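Local coordinates for protein arylalkylamine N-Acetyltransferase like 5b (Aedes aegypti, PDB 4FD4) that probably transfers acyl groups from coenzyme A thioesters, such as acetyl-CoA, to the amino group of arylalkylamines such as serotonin and dopamine, at residues Y38-F51 / A94-K106. Sequence-based numbering, arbitrary orientation.
Sequences YVHGKSHTLDDERF and ATTETKKWGDILK
Tyr38 lays one ring face against the aliphatic chain of Lys100, with Lys100 CG 3.7 Å from the ring centroid, while Tyr38 OH donates at the ring edge to Asp103 OD1 (2.6 Å), a carboxylate also paired with Lys99. With CG anti to the backbone N (chi1 177°) and the chain extended beyond it, Lys100 runs past the ring into the loop, where NZ donates to Gly41 O and, from above the carbonyl plane, to Ser43 O, both at 2.7 Å; Thr35 O is a third acceptor. Thr45, N-cap of helix 46-53, meets Thr98 tip to tip, Thr45 CG2 to Thr98 OG1 3.5 Å. Asp47 holds Thr98, the N-cap of helix 99-115: OD1 accepts from Thr96 OG1 (2.6 Å) and, nearly straight, from Thr98 N, while OD2 takes the hydroxyls of Thr45 and Thr98. Thr98 OG1 in turn accepts from Trp101 N. Asp48 CA lies over one face of the Trp101 indole, and the Asp48 carboxylate, bonded to Tyr29, passes CZ3. Arg50 NH2 reaches Glu97 OE1 in a salt bridge, and Phe51 packs CB against Trp101 CZ2 (3.5 Å), the rings inclined at 44°. Capping and aromatic packing thus join two helices on the helical flank of a GNAT acetyltransferase fold.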
loop_
_atom_site.group_PDB
_atom_site.type_symbol
_atom_site.label_atom_id
_atom_site.label_comp_id
_atom_site.label_asym_id
_atom_site.label_seq_id
_atom_site.Cartn_x
_atom_site.Cartn_y
_atom_site.Cartn_z
ATOM N N TYR A 38 14.379 0.915 6.778
ATOM C CA TYR A 38 14.345 0.499 8.175
ATOM C C TYR A 38 15.746 0.348 8.750
ATOM O O TYR A 38 16.630 -0.260 8.138
ATOM C CB TYR A 38 13.581 -0.813 8.333
ATOM C CG TYR A 38 13.287 -1.211 9.773
ATOM C CD1 TYR A 38 12.519 -0.407 10.601
ATOM C CD2 TYR A 38 13.745 -2.408 10.284
ATOM C CE1 TYR A 38 12.231 -0.784 11.913
ATOM C CE2 TYR A 38 13.470 -2.795 11.588
ATOM C CZ TYR A 38 12.715 -1.980 12.393
ATOM O OH TYR A 38 12.439 -2.376 13.681
ATOM N N VAL A 39 15.907 0.902 9.948
ATOM C CA VAL A 39 17.170 0.982 10.671
ATOM C C VAL A 39 17.857 -0.354 10.979
ATOM O O VAL A 39 19.090 -0.431 10.962
ATOM C CB VAL A 39 16.953 1.793 11.965
ATOM C CG1 VAL A 39 17.851 1.296 13.089
ATOM C CG2 VAL A 39 17.146 3.277 11.691
ATOM N N HIS A 40 17.083 -1.400 11.261
ATOM C CA HIS A 40 17.682 -2.669 11.679
ATOM C C HIS A 40 17.694 -3.767 10.609
ATOM O O HIS A 40 17.832 -4.950 10.932
ATOM C CB HIS A 40 17.022 -3.195 12.959
ATOM C CG HIS A 40 16.991 -2.198 14.075
ATOM N ND1 HIS A 40 18.134 -1.735 14.694
ATOM C CD2 HIS A 40 15.954 -1.578 14.687
ATOM C CE1 HIS A 40 17.801 -0.871 15.636
ATOM N NE2 HIS A 40 16.483 -0.757 15.651
ATOM N N GLY A 41 17.559 -3.383 9.342
ATOM C CA GLY A 41 17.542 -4.355 8.261
ATOM C C GLY A 41 16.488 -4.054 7.209
ATOM O O GLY A 41 15.336 -3.730 7.535
ATOM N N LYS A 42 16.874 -4.164 5.942
ATOM C CA LYS A 42 15.989 -3.785 4.849
ATOM C C LYS A 42 15.037 -4.905 4.413
ATOM O O LYS A 42 14.061 -4.652 3.702
ATOM C CB LYS A 42 16.809 -3.293 3.648
ATOM C CG LYS A 42 17.751 -4.351 3.065
ATOM C CD LYS A 42 18.580 -3.801 1.901
ATOM C CE LYS A 42 19.411 -2.588 2.314
ATOM N NZ LYS A 42 18.746 -1.288 1.989
ATOM N N SER A 43 15.309 -6.138 4.825
ATOM C CA SER A 43 14.480 -7.258 4.377
ATOM C C SER A 43 13.095 -7.227 5.017
ATOM O O SER A 43 12.942 -6.797 6.169
ATOM C CB SER A 43 15.140 -8.603 4.682
ATOM O OG SER A 43 14.337 -9.669 4.192
ATOM N N HIS A 44 12.090 -7.685 4.273
ATOM C CA HIS A 44 10.749 -7.830 4.843
ATOM C C HIS A 44 10.639 -9.105 5.685
ATOM O O HIS A 44 11.461 -10.022 5.585
ATOM C CB HIS A 44 9.657 -7.764 3.761
ATOM C CG HIS A 44 9.438 -9.055 3.028
ATOM N ND1 HIS A 44 10.146 -9.397 1.888
ATOM C CD2 HIS A 44 8.575 -10.068 3.246
ATOM C CE1 HIS A 44 9.733 -10.568 1.454
ATOM N NE2 HIS A 44 8.777 -11.005 2.261
ATOM N N THR A 45 9.628 -9.148 6.542
ATOM C CA THR A 45 9.442 -10.276 7.436
ATOM C C THR A 45 8.222 -11.074 7.016
ATOM O O THR A 45 7.429 -10.619 6.177
ATOM C CB THR A 45 9.217 -9.806 8.877
ATOM O OG1 THR A 45 8.056 -8.965 8.920
ATOM C CG2 THR A 45 10.418 -9.025 9.388
ATOM N N LEU A 46 8.060 -12.251 7.614
ATOM C CA LEU A 46 6.906 -13.106 7.342
ATOM C C LEU A 46 5.579 -12.475 7.790
ATOM O O LEU A 46 4.553 -12.669 7.141
ATOM C CB LEU A 46 7.080 -14.483 7.984
ATOM C CG LEU A 46 6.055 -15.548 7.564
ATOM C CD1 LEU A 46 6.084 -15.782 6.056
ATOM C CD2 LEU A 46 6.257 -16.874 8.308
ATOM N N ASP A 47 5.572 -11.727 8.890
ATOM C CA ASP A 47 4.302 -11.139 9.330
ATOM C C ASP A 47 3.793 -10.018 8.402
ATOM O O ASP A 47 2.572 -9.845 8.226
ATOM C CB ASP A 47 4.230 -10.801 10.848
ATOM C CG ASP A 47 5.498 -10.167 11.413
ATOM O OD1 ASP A 47 5.456 -9.786 12.617
ATOM O OD2 ASP A 47 6.519 -10.049 10.706
ATOM N N ASP A 48 4.747 -9.323 7.777
ATOM C CA ASP A 48 4.513 -8.309 6.754
ATOM C C ASP A 48 3.824 -8.988 5.563
ATOM O O ASP A 48 2.733 -8.601 5.103
ATOM C CB ASP A 48 5.892 -7.765 6.341
ATOM C CG ASP A 48 5.828 -6.445 5.598
ATOM O OD1 ASP A 48 6.767 -5.632 5.754
ATOM O OD2 ASP A 48 4.853 -6.214 4.853
ATOM N N GLU A 49 4.483 -10.030 5.071
ATOM C CA GLU A 49 3.969 -10.826 3.984
ATOM C C GLU A 49 2.564 -11.363 4.267
ATOM O O GLU A 49 1.663 -11.297 3.418
ATOM C CB GLU A 49 4.942 -11.984 3.748
ATOM C CG GLU A 49 4.695 -12.782 2.515
ATOM C CD GLU A 49 5.896 -13.656 2.188
ATOM O OE1 GLU A 49 6.916 -13.122 1.690
ATOM O OE2 GLU A 49 5.821 -14.864 2.465
ATOM N N ARG A 50 2.364 -11.899 5.463
ATOM C CA ARG A 50 1.056 -12.416 5.830
ATOM C C ARG A 50 -0.011 -11.334 5.759
ATOM O O ARG A 50 -1.141 -11.589 5.307
ATOM C CB ARG A 50 1.075 -13.022 7.234
ATOM C CG ARG A 50 -0.234 -13.698 7.617
ATOM C CD ARG A 50 -0.127 -14.465 8.929
ATOM N NE ARG A 50 0.267 -13.587 10.024
ATOM C CZ ARG A 50 1.468 -13.597 10.593
ATOM N NH1 ARG A 50 2.395 -14.457 10.178
ATOM N NH2 ARG A 50 1.741 -12.750 11.581
ATOM N N PHE A 51 0.332 -10.137 6.227
ATOM C CA PHE A 51 -0.608 -9.024 6.133
ATOM C C PHE A 51 -0.997 -8.788 4.674
ATOM O O PHE A 51 -2.179 -8.750 4.334
ATOM C CB PHE A 51 -0.003 -7.746 6.704
ATOM C CG PHE A 51 -0.890 -6.519 6.531
ATOM C CD1 PHE A 51 -0.606 -5.567 5.562
ATOM C CD2 PHE A 51 -2.000 -6.329 7.343
ATOM C CE1 PHE A 51 -1.421 -4.442 5.397
ATOM C CE2 PHE A 51 -2.817 -5.204 7.194
ATOM C CZ PHE A 51 -2.528 -4.263 6.220
ATOM N N ALA A 94 1.644 -4.737 19.135
ATOM C CA ALA A 94 2.123 -5.235 20.428
ATOM C C ALA A 94 2.261 -6.766 20.525
ATOM O O ALA A 94 2.886 -7.274 21.458
ATOM C CB ALA A 94 1.235 -4.716 21.556
ATOM N N THR A 95 1.669 -7.503 19.589
ATOM C CA THR A 95 1.619 -8.963 19.706
ATOM C C THR A 95 2.250 -9.695 18.507
ATOM O O THR A 95 2.373 -10.924 18.504
ATOM C CB THR A 95 0.168 -9.454 19.925
ATOM O OG1 THR A 95 -0.557 -9.408 18.690
ATOM C CG2 THR A 95 -0.551 -8.576 20.942
ATOM N N THR A 96 2.660 -8.937 17.494
ATOM C CA THR A 96 3.153 -9.537 16.257
ATOM C C THR A 96 4.514 -10.219 16.463
ATOM O O THR A 96 5.191 -9.978 17.462
ATOM C CB THR A 96 3.209 -8.499 15.118
ATOM O OG1 THR A 96 3.250 -9.166 13.850
ATOM C CG2 THR A 96 4.399 -7.572 15.290
ATOM N N GLU A 97 4.901 -11.082 15.531
ATOM C CA GLU A 97 6.121 -11.882 15.693
ATOM C C GLU A 97 7.408 -11.058 15.681
ATOM O O GLU A 97 8.293 -11.279 16.507
ATOM C CB GLU A 97 6.209 -12.994 14.640
ATOM C CG GLU A 97 5.217 -14.131 14.823
ATOM C CD GLU A 97 3.943 -13.927 14.020
ATOM O OE1 GLU A 97 3.686 -12.777 13.604
ATOM O OE2 GLU A 97 3.207 -14.914 13.797
ATOM N N THR A 98 7.531 -10.113 14.750
ATOM C CA THR A 98 8.781 -9.372 14.646
ATOM C C THR A 98 8.654 -7.928 15.092
ATOM O O THR A 98 7.585 -7.322 14.982
ATOM C CB THR A 98 9.381 -9.414 13.212
ATOM O OG1 THR A 98 8.618 -8.576 12.341
ATOM C CG2 THR A 98 9.390 -10.842 12.661
ATOM N N LYS A 99 9.754 -7.362 15.575
ATOM C CA LYS A 99 9.729 -5.965 15.967
ATOM C C LYS A 99 9.584 -5.075 14.740
ATOM O O LYS A 99 8.918 -4.051 14.801
ATOM C CB LYS A 99 10.973 -5.569 16.776
ATOM C CG LYS A 99 11.026 -4.063 17.077
ATOM C CD LYS A 99 11.713 -3.758 18.398
ATOM C CE LYS A 99 11.928 -2.262 18.584
ATOM N NZ LYS A 99 10.689 -1.466 18.375
ATOM N N LYS A 100 10.201 -5.465 13.624
ATOM C CA LYS A 100 10.142 -4.629 12.426
ATOM C C LYS A 100 8.706 -4.415 11.968
ATOM O O LYS A 100 8.305 -3.286 11.643
ATOM C CB LYS A 100 10.957 -5.226 11.278
ATOM C CG LYS A 100 10.851 -4.404 9.993
ATOM C CD LYS A 100 11.836 -4.858 8.923
ATOM C CE LYS A 100 11.665 -4.056 7.649
ATOM N NZ LYS A 100 12.833 -4.188 6.714
ATOM N N TRP A 101 7.941 -5.496 11.919
ATOM C CA TRP A 101 6.556 -5.392 11.452
ATOM C C TRP A 101 5.717 -4.603 12.448
ATOM O O TRP A 101 4.848 -3.847 12.036
ATOM C CB TRP A 101 5.920 -6.752 11.148
ATOM C CG TRP A 101 4.468 -6.639 10.695
ATOM C CD1 TRP A 101 3.372 -7.215 11.283
ATOM C CD2 TRP A 101 3.970 -5.879 9.585
ATOM N NE1 TRP A 101 2.231 -6.877 10.592
ATOM C CE2 TRP A 101 2.571 -6.046 9.549
ATOM C CE3 TRP A 101 4.575 -5.077 8.608
ATOM C CZ2 TRP A 101 1.765 -5.449 8.582
ATOM C CZ3 TRP A 101 3.770 -4.470 7.650
ATOM C CH2 TRP A 101 2.382 -4.663 7.646
ATOM N N GLY A 102 5.974 -4.775 13.744
ATOM C CA GLY A 102 5.301 -3.955 14.754
ATOM C C GLY A 102 5.555 -2.464 14.575
ATOM O O GLY A 102 4.625 -1.641 14.635
ATOM N N ASP A 103 6.817 -2.111 14.333
ATOM C CA ASP A 103 7.191 -0.721 14.094
ATOM C C ASP A 103 6.526 -0.161 12.839
ATOM O O ASP A 103 6.033 0.987 12.825
ATOM C CB ASP A 103 8.717 -0.572 13.970
ATOM C CG ASP A 103 9.455 -0.866 15.271
ATOM O OD1 ASP A 103 10.679 -1.131 15.193
ATOM O OD2 ASP A 103 8.820 -0.838 16.357
ATOM N N ILE A 104 6.528 -0.961 11.775
ATOM C CA ILE A 104 5.901 -0.521 10.523
ATOM C C ILE A 104 4.398 -0.334 10.710
ATOM O O ILE A 104 3.819 0.660 10.253
ATOM C CB ILE A 104 6.205 -1.474 9.344
ATOM C CG1 ILE A 104 7.686 -1.367 8.967
ATOM C CG2 ILE A 104 5.350 -1.110 8.130
ATOM C CD1 ILE A 104 8.163 -2.453 8.001
ATOM N N LEU A 105 3.780 -1.276 11.406
ATOM C CA LEU A 105 2.358 -1.209 11.734
ATOM C C LEU A 105 2.015 0.071 12.487
ATOM O O LEU A 105 1.005 0.716 12.187
ATOM C CB LEU A 105 1.955 -2.416 12.577
ATOM C CG LEU A 105 1.240 -3.550 11.863
ATOM C CD1 LEU A 105 1.105 -4.757 12.799
ATOM C CD2 LEU A 105 -0.128 -3.074 11.385
ATOM N N LYS A 106 2.842 0.436 13.465
ATOM C CA LYS A 106 2.636 1.713 14.162
ATOM C C LYS A 106 2.750 2.909 13.246
ATOM O O LYS A 106 1.951 3.850 13.341
ATOM C CB LYS A 106 3.607 1.872 15.334
ATOM C CG LYS A 106 3.374 0.907 16.479
ATOM C CD LYS A 106 4.549 1.007 17.432
ATOM C CE LYS A 106 4.451 -0.003 18.553
ATOM N NZ LYS A 106 5.550 0.209 19.531
#